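Local coordinates for protein trypsin-like serine protease (Magnetospirillum magneticum, PDB 5HMA) that promotes magnetite formation and activation of the MamE protease; this trypsin-like domain binds transition metals and is probably not a protease, at residues H39-L44 against D72-K77; Y33-L38 against V160-A165. All coordinates share one frame; numbering follows the deposited sequence.

Contact 1: H39-L44 against D72-K77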
ATOM      1  N   HIS A  39       4.788   6.999  -7.010  1.00 56.20           N
ATOM      2  CA  HIS A  39       5.627   8.157  -6.671  1.00 56.57           C
ATOM      3  C   HIS A  39       6.595   7.864  -5.517  1.00 62.86           C
ATOM      4  O   HIS A  39       7.589   8.559  -5.351  1.00 57.05           O
ATOM      5  CB  HIS A  39       4.764   9.379  -6.323  1.00 59.81           C
ATOM      6  CG  HIS A  39       4.126   9.317  -4.964  1.00 66.90           C
ATOM      7  ND1 HIS A  39       2.853   8.827  -4.757  1.00 68.75           N
ATOM      8  CD2 HIS A  39       4.582   9.700  -3.748  1.00 65.41           C
ATOM      9  CE1 HIS A  39       2.557   8.904  -3.472  1.00 64.51           C
ATOM     10  NE2 HIS A  39       3.588   9.435  -2.838  1.00 60.49           N
ATOM     11  N   SER A  40       6.318   6.830  -4.731  1.00 55.46           N
ATOM     12  CA  SER A  40       7.181   6.495  -3.602  1.00 51.20           C
ATOM     13  C   SER A  40       8.462   5.777  -4.030  1.00 54.24           C
ATOM     14  O   SER A  40       9.459   5.797  -3.308  1.00 58.53           O
ATOM     15  CB  SER A  40       6.426   5.619  -2.590  1.00 46.02           C
ATOM     16  OG  SER A  40       5.275   6.276  -2.114  1.00 61.20           O
ATOM     17  N   VAL A  41       8.442   5.132  -5.192  1.00 55.53           N
ATOM     18  CA  VAL A  41       9.579   4.302  -5.579  1.00 55.64           C
ATOM     19  C   VAL A  41      10.230   4.746  -6.884  1.00 60.29           C
ATOM     20  O   VAL A  41      11.373   4.382  -7.152  1.00 59.44           O
ATOM     21  CB  VAL A  41       9.167   2.825  -5.689  1.00 58.51           C
ATOM     22  CG1 VAL A  41       8.731   2.308  -4.340  1.00 56.81           C
ATOM     23  CG2 VAL A  41       8.058   2.652  -6.731  1.00 52.60           C
ATOM     24  N   SER A  42       9.517   5.530  -7.686  1.00 58.55           N
ATOM     25  CA  SER A  42       9.950   5.798  -9.059  1.00 69.73           C
ATOM     26  C   SER A  42      11.292   6.528  -9.163  1.00 77.68           C
ATOM     27  O   SER A  42      11.921   6.535 -10.222  1.00 70.80           O
ATOM     28  CB  SER A  42       8.884   6.601  -9.795  1.00 64.85           C
ATOM     29  OG  SER A  42       8.693   7.851  -9.160  1.00 67.61           O
ATOM     30  N   LYS A  43      11.736   7.144  -8.073  1.00 75.92           N
ATOM     31  CA  LYS A  43      12.984   7.896  -8.126  1.00 70.12           C
ATOM     32  C   LYS A  43      14.062   7.280  -7.232  1.00 67.89           C
ATOM     33  O   LYS A  43      15.154   7.838  -7.094  1.00 74.37           O
ATOM     34  CB  LYS A  43      12.728   9.361  -7.758  1.00 75.11           C
ATOM     35  CG  LYS A  43      11.764  10.051  -8.733  1.00 85.83           C
ATOM     36  CD  LYS A  43      11.599  11.538  -8.439  1.00 99.82           C
ATOM     37  CE  LYS A  43      10.883  12.264  -9.584  1.00103.49           C
ATOM     38  NZ  LYS A  43       9.536  11.687  -9.894  1.00 96.35           N
ATOM     39  N   LEU A  44      13.753   6.122  -6.646  1.00 58.10           N
ATOM     40  CA  LEU A  44      14.732   5.338  -5.881  1.00 64.77           C
ATOM     41  C   LEU A  44      15.642   4.559  -6.816  1.00 61.33           C
ATOM     42  O   LEU A  44      15.157   3.773  -7.632  1.00 64.76           O
ATOM     43  CB  LEU A  44      14.042   4.352  -4.932  1.00 55.27           C
ATOM     44  CG  LEU A  44      13.068   4.916  -3.901  1.00 61.08           C
ATOM     45  CD1 LEU A  44      12.408   3.786  -3.132  1.00 52.21           C
ATOM     46  CD2 LEU A  44      13.791   5.870  -2.955  1.00 59.92           C
ATOM     47  N   ASP A  72      -1.169   5.881  -9.841  1.00 57.09           N
ATOM     48  CA  ASP A  72      -0.040   6.014  -8.924  1.00 59.46           C
ATOM     49  C   ASP A  72       0.265   4.705  -8.199  1.00 51.10           C
ATOM     50  O   ASP A  72       0.581   4.699  -7.014  1.00 54.95           O
ATOM     51  CB  ASP A  72      -0.297   7.135  -7.909  1.00 52.57           C
ATOM     52  CG  ASP A  72       0.930   7.465  -7.076  1.00 63.48           C
ATOM     53  OD1 ASP A  72       2.062   7.251  -7.572  1.00 55.34           O
ATOM     54  OD2 ASP A  72       0.764   7.920  -5.921  1.00 64.60           O
ATOM     55  N   LEU A  73       0.177   3.588  -8.913  1.00 52.03           N
ATOM     56  CA  LEU A  73       0.565   2.319  -8.310  1.00 48.77           C
ATOM     57  C   LEU A  73       1.734   1.664  -9.047  1.00 54.40           C
ATOM     58  O   LEU A  73       1.927   1.862 -10.250  1.00 59.23           O
ATOM     59  CB  LEU A  73      -0.620   1.355  -8.258  1.00 47.91           C
ATOM     60  CG  LEU A  73      -1.826   1.790  -7.425  1.00 52.59           C
ATOM     61  CD1 LEU A  73      -2.849   0.673  -7.361  1.00 52.92           C
ATOM     62  CD2 LEU A  73      -1.388   2.199  -6.039  1.00 45.69           C
ATOM     63  N   ALA A  74       2.509   0.892  -8.290  1.00 55.42           N
ATOM     64  CA  ALA A  74       3.600   0.081  -8.813  1.00 53.95           C
ATOM     65  C   ALA A  74       3.479  -1.342  -8.278  1.00 54.69           C
ATOM     66  O   ALA A  74       3.162  -1.555  -7.096  1.00 53.12           O
ATOM     67  CB  ALA A  74       4.953   0.675  -8.429  1.00 42.65           C
ATOM     68  N   LEU A  75       3.717  -2.307  -9.161  1.00 47.51           N
ATOM     69  CA  LEU A  75       3.824  -3.716  -8.789  1.00 55.51           C
ATOM     70  C   LEU A  75       5.297  -4.064  -8.678  1.00 49.81           C
ATOM     71  O   LEU A  75       6.039  -3.941  -9.649  1.00 49.60           O
ATOM     72  CB  LEU A  75       3.151  -4.629  -9.827  1.00 52.07           C
ATOM     73  CG  LEU A  75       3.294  -6.131  -9.541  1.00 55.42           C
ATOM     74  CD1 LEU A  75       2.522  -6.484  -8.285  1.00 51.57           C
ATOM     75  CD2 LEU A  75       2.849  -7.001 -10.736  1.00 53.86           C
ATOM     76  N   LEU A  76       5.716  -4.488  -7.494  1.00 48.26           N
ATOM     77  CA  LEU A  76       7.099  -4.876  -7.262  1.00 48.87           C
ATOM     78  C   LEU A  76       7.196  -6.390  -7.140  1.00 51.17           C
ATOM     79  O   LEU A  76       6.230  -7.063  -6.767  1.00 51.18           O
ATOM     80  CB  LEU A  76       7.647  -4.225  -5.982  1.00 44.12           C
ATOM     81  CG  LEU A  76       7.432  -2.733  -5.725  1.00 50.10           C
ATOM     82  CD1 LEU A  76       8.121  -2.328  -4.424  1.00 46.26           C
ATOM     83  CD2 LEU A  76       7.949  -1.909  -6.889  1.00 46.64           C
ATOM     84  N   LYS A  77       8.374  -6.920  -7.431  1.00 49.15           N
ATOM     85  CA  LYS A  77       8.656  -8.319  -7.159  1.00 51.78           C
ATOM     86  C   LYS A  77       9.915  -8.409  -6.298  1.00 54.91           C
ATOM     87  O   LYS A  77      10.976  -7.942  -6.696  1.00 53.26           O
ATOM     88  CB  LYS A  77       8.820  -9.100  -8.465  1.00 62.87           C
ATOM     89  CG  LYS A  77       9.427 -10.489  -8.335  1.00 67.20           C
ATOM     90  CD  LYS A  77       8.447 -11.487  -7.735  1.00 72.64           C
ATOM     91  CE  LYS A  77       8.923 -12.925  -7.978  1.00 63.57           C
ATOM     92  NZ  LYS A  77      10.067 -13.289  -7.097  1.00 64.62           N
TER

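Contact 2: Y33-L38 against V160-A165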
ATOM      1  N   TYR A  33       5.183 -10.716  -4.625  1.00 43.60           N
ATOM      2  CA  TYR A  33       4.632  -9.545  -5.305  1.00 45.79           C
ATOM      3  C   TYR A  33       4.131  -8.531  -4.286  1.00 41.76           C
ATOM      4  O   TYR A  33       3.467  -8.887  -3.306  1.00 49.15           O
ATOM      5  CB  TYR A  33       3.523  -9.943  -6.270  1.00 44.89           C
ATOM      6  CG  TYR A  33       4.077 -10.644  -7.482  1.00 54.45           C
ATOM      7  CD1 TYR A  33       4.597  -9.918  -8.544  1.00 58.56           C
ATOM      8  CD2 TYR A  33       4.115 -12.034  -7.547  1.00 61.63           C
ATOM      9  CE1 TYR A  33       5.131 -10.555  -9.647  1.00 64.06           C
ATOM     10  CE2 TYR A  33       4.642 -12.684  -8.648  1.00 71.63           C
ATOM     11  CZ  TYR A  33       5.152 -11.939  -9.695  1.00 74.81           C
ATOM     12  OH  TYR A  33       5.678 -12.584 -10.788  1.00 79.88           O
ATOM     13  N   VAL A  34       4.467  -7.266  -4.526  1.00 45.21           N
ATOM     14  CA  VAL A  34       4.125  -6.178  -3.620  1.00 40.16           C
ATOM     15  C   VAL A  34       3.509  -5.050  -4.423  1.00 53.87           C
ATOM     16  O   VAL A  34       4.070  -4.636  -5.450  1.00 50.33           O
ATOM     17  CB  VAL A  34       5.367  -5.662  -2.854  1.00 44.39           C
ATOM     18  CG1 VAL A  34       5.039  -4.370  -2.085  1.00 39.42           C
ATOM     19  CG2 VAL A  34       5.926  -6.738  -1.931  1.00 41.32           C
ATOM     20  N   ILE A  35       2.367  -4.550  -3.958  1.00 46.19           N
ATOM     21  CA  ILE A  35       1.785  -3.330  -4.509  1.00 46.76           C
ATOM     22  C   ILE A  35       2.160  -2.151  -3.618  1.00 53.26           C
ATOM     23  O   ILE A  35       2.077  -2.239  -2.392  1.00 48.93           O
ATOM     24  CB  ILE A  35       0.264  -3.425  -4.639  1.00 51.65           C
ATOM     25  CG1 ILE A  35      -0.120  -4.448  -5.707  1.00 54.78           C
ATOM     26  CG2 ILE A  35      -0.307  -2.065  -5.018  1.00 50.16           C
ATOM     27  CD1 ILE A  35       0.104  -3.941  -7.108  1.00 63.98           C
ATOM     28  N   THR A  36       2.574  -1.048  -4.231  1.00 50.45           N
ATOM     29  CA  THR A  36       2.884   0.149  -3.469  1.00 43.26           C
ATOM     30  C   THR A  36       2.571   1.361  -4.350  1.00 50.61           C
ATOM     31  O   THR A  36       2.124   1.187  -5.487  1.00 55.65           O
ATOM     32  CB  THR A  36       4.362   0.143  -2.989  1.00 45.76           C
ATOM     33  OG1 THR A  36       4.567   1.216  -2.060  1.00 51.24           O
ATOM     34  CG2 THR A  36       5.323   0.285  -4.173  1.00 36.18           C
ATOM     35  N   THR A  37       2.766   2.574  -3.829  1.00 44.72           N
ATOM     36  CA  THR A  37       2.498   3.796  -4.597  1.00 53.19           C
ATOM     37  C   THR A  37       3.664   4.103  -5.528  1.00 50.05           C
ATOM     38  O   THR A  37       4.822   4.012  -5.118  1.00 47.21           O
ATOM     39  CB  THR A  37       2.255   5.011  -3.680  1.00 58.39           C
ATOM     40  OG1 THR A  37       2.987   4.842  -2.453  1.00 52.69           O
ATOM     41  CG2 THR A  37       0.761   5.172  -3.376  1.00 56.80           C
ATOM     42  N   LEU A  38       3.360   4.467  -6.771  1.00 51.66           N
ATOM     43  CA  LEU A  38       4.397   4.691  -7.780  1.00 53.72           C
ATOM     44  C   LEU A  38       5.339   5.854  -7.417  1.00 58.30           C
ATOM     45  O   LEU A  38       6.560   5.706  -7.488  1.00 57.23           O
ATOM     46  CB  LEU A  38       3.755   4.934  -9.153  1.00 53.14           C
ATOM     47  CG  LEU A  38       4.722   5.185 -10.314  1.00 58.51           C
ATOM     48  CD1 LEU A  38       5.749   4.073 -10.406  1.00 54.36           C
ATOM     49  CD2 LEU A  38       3.978   5.325 -11.640  1.00 52.15           C
ATOM     50  N   VAL A 160      -9.076  -3.831   0.308  1.00 41.54           N
ATOM     51  CA  VAL A 160     -10.047  -3.027  -0.436  1.00 46.22           C
ATOM     52  C   VAL A 160      -9.354  -1.915  -1.205  1.00 51.02           C
ATOM     53  O   VAL A 160      -9.943  -1.314  -2.106  1.00 50.95           O
ATOM     54  CB  VAL A 160     -11.168  -2.463   0.474  1.00 46.63           C
ATOM     55  CG1 VAL A 160     -11.955  -3.613   1.099  1.00 53.96           C
ATOM     56  CG2 VAL A 160     -10.622  -1.550   1.545  1.00 47.23           C
ATOM     57  N   GLY A 161      -8.091  -1.657  -0.889  1.00 55.00           N
ATOM     58  CA  GLY A 161      -7.358  -0.663  -1.648  1.00 47.98           C
ATOM     59  C   GLY A 161      -5.966  -0.331  -1.156  1.00 44.01           C
ATOM     60  O   GLY A 161      -5.473  -0.911  -0.194  1.00 44.31           O
ATOM     61  N   ILE A 162      -5.339   0.618  -1.838  1.00 43.96           N
ATOM     62  CA  ILE A 162      -3.992   1.075  -1.532  1.00 43.15           C
ATOM     63  C   ILE A 162      -4.047   2.566  -1.197  1.00 49.21           C
ATOM     64  O   ILE A 162      -4.579   3.366  -1.967  1.00 46.45           O
ATOM     65  CB  ILE A 162      -3.032   0.812  -2.707  1.00 43.92           C
ATOM     66  CG1 ILE A 162      -2.935  -0.690  -2.999  1.00 45.14           C
ATOM     67  CG2 ILE A 162      -1.674   1.422  -2.403  1.00 39.09           C
ATOM     68  CD1 ILE A 162      -2.287  -1.492  -1.875  1.00 43.56           C
ATOM     69  N   ASN A 163      -3.484   2.938  -0.057  1.00 45.00           N
ATOM     70  CA  ASN A 163      -3.682   4.277   0.465  1.00 46.60           C
ATOM     71  C   ASN A 163      -2.679   5.299  -0.047  1.00 50.18           C
ATOM     72  O   ASN A 163      -1.549   4.960  -0.400  1.00 46.14           O
ATOM     73  CB  ASN A 163      -3.654   4.219   1.987  1.00 38.11           C
ATOM     74  CG  ASN A 163      -4.824   3.428   2.534  1.00 54.34           C
ATOM     75  OD1 ASN A 163      -5.963   3.600   2.075  1.00 49.79           O
ATOM     76  ND2 ASN A 163      -4.559   2.540   3.488  1.00 43.55           N
ATOM     77  N   ILE A 164      -3.135   6.547  -0.109  1.00 51.31           N
ATOM     78  CA  ILE A 164      -2.321   7.702  -0.462  1.00 50.19           C
ATOM     79  C   ILE A 164      -2.629   8.806   0.534  1.00 60.74           C
ATOM     80  O   ILE A 164      -3.774   9.272   0.611  1.00 56.44           O
ATOM     81  CB  ILE A 164      -2.598   8.197  -1.883  1.00 46.59           C
ATOM     82  CG1 ILE A 164      -2.374   7.078  -2.914  1.00 51.20           C
ATOM     83  CG2 ILE A 164      -1.753   9.450  -2.183  1.00 46.02           C
ATOM     84  CD1 ILE A 164      -2.670   7.503  -4.361  1.00 45.12           C
ATOM     85  N   ALA A 165      -1.626   9.221   1.304  1.00 45.77           N
ATOM     86  CA  ALA A 165      -1.791  10.391   2.167  1.00 50.88           C
ATOM     87  C   ALA A 165      -1.574  11.650   1.357  1.00 47.68           C
ATOM     88  O   ALA A 165      -0.533  11.803   0.722  1.00 57.14           O
ATOM     89  CB  ALA A 165      -0.826  10.344   3.336  1.00 47.13           C
TER

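Contact 1: H39-L44 against D72-K77
His39 swings its imidazole into the space between its own backbone N and carbonyl carbon (chi1 75°), while Asp72 extends its carboxylate opposite its backbone N (chi1 -171°), and the two polar groups meet edge on. Both carboxylate oxygens are used, each through its syn lone pair: OD2 of Asp72 accepts from ND1 of His39 at 2.6 Å, and OD1 of Asp72 takes the backbone N of His39 at 2.8 Å. OD2 lies almost in the ring plane, and ring and carboxylate planes are only 26° apart, so this two-point grip fixes the rotation of the imidazole. Ser40 OG lies over one ring face, toward its rim. With an alanine in place of Asp72, both the ring N-H and the backbone N of His39 would probably lose their acceptors, and the ring would be freer to turn. Further along, CG2 of Val41 rests on CB of Ala74 at 4.1 Å, a looser apolar touch. The pair probably corresponds to the His-Asp pair of trypsin-like proteases, in a domain regarded as inactive, and Thr148, packed against His39, seems to replace the serine of active relatives. Asp72 and Leu73 together face Ile68 in a G1 beta bulge. The short, weakly bonded helix 38-41 sits beside the start of strand 73-78, which is flanked in its sheet by strands 33-37 and 58-68.

Contact 2: Y33-L38 against V160-A165
The seam between the two beta barrels of the trypsin-like domain runs through this contact, where strand 33-37 of the N-terminal barrel faces strand 159-167 of the C-terminal sheet. The local axes come within 7.4 Å and point broadly the same way, crossing at -31°. No hydrogen bond spans the gap, so the strands meet through side chains and are not sheet neighbours. Ile35 leads with its methyl branch: a chi1 of -68° puts CG1 beside the backbone N and CG2 opposite it, and CG2 touches CG1 of Ile162 at 3.6 Å and nears CD1 of Ile162 at 3.8 Å. The two isoleucines cross at about a right angle, the branch of one lying against the long arm of the other. A little further on, Thr37 presents CG2 to two partners, CG1 of Ile164 at 3.7 Å and the carbonyl O of Asn163 at 3.8 Å. Thr37 thus offers its methyl across the seam while its OG1 hydrogen-bonds Ser40 OG. The side chain of Asn163 sets off away from strand 33-37, and its OD1 is hydrogen-bonded to Thr177 OG1. Leu73 and Ala26 from the N-terminal barrel also pack on Ile162, and all the residues that touch here are buried. Aliphatic packing of one barrel on the other is the core interface of the chymotrypsin-like, two-barrel fold of the PA clan.

How the contacts relate
The centres of contact 1 and contact 2 lie about 9 Å apart, and they use consecutive pieces of chain: strand 33-37 runs straight into helix 38-41. Strand 73-78 of contact 1 pairs with that strand in the N-terminal barrel; just past the strand ends, Asp72 O approaches Leu38 N at 2.8 Å, a probable hydrogen bond. Along the sequence contact 1 is nested within the much longer loop that contact 2 closes, and only contact 2 reaches over to strand 159-167 of the second sheet. The His39-Asp72 pair lies next to the inter-barrel interface, on the N-terminal barrel's side. The nickel ion held by His71 and His186 lies about 11 Å from the Asp72 side chain, a separate site although His71 precedes Asp72.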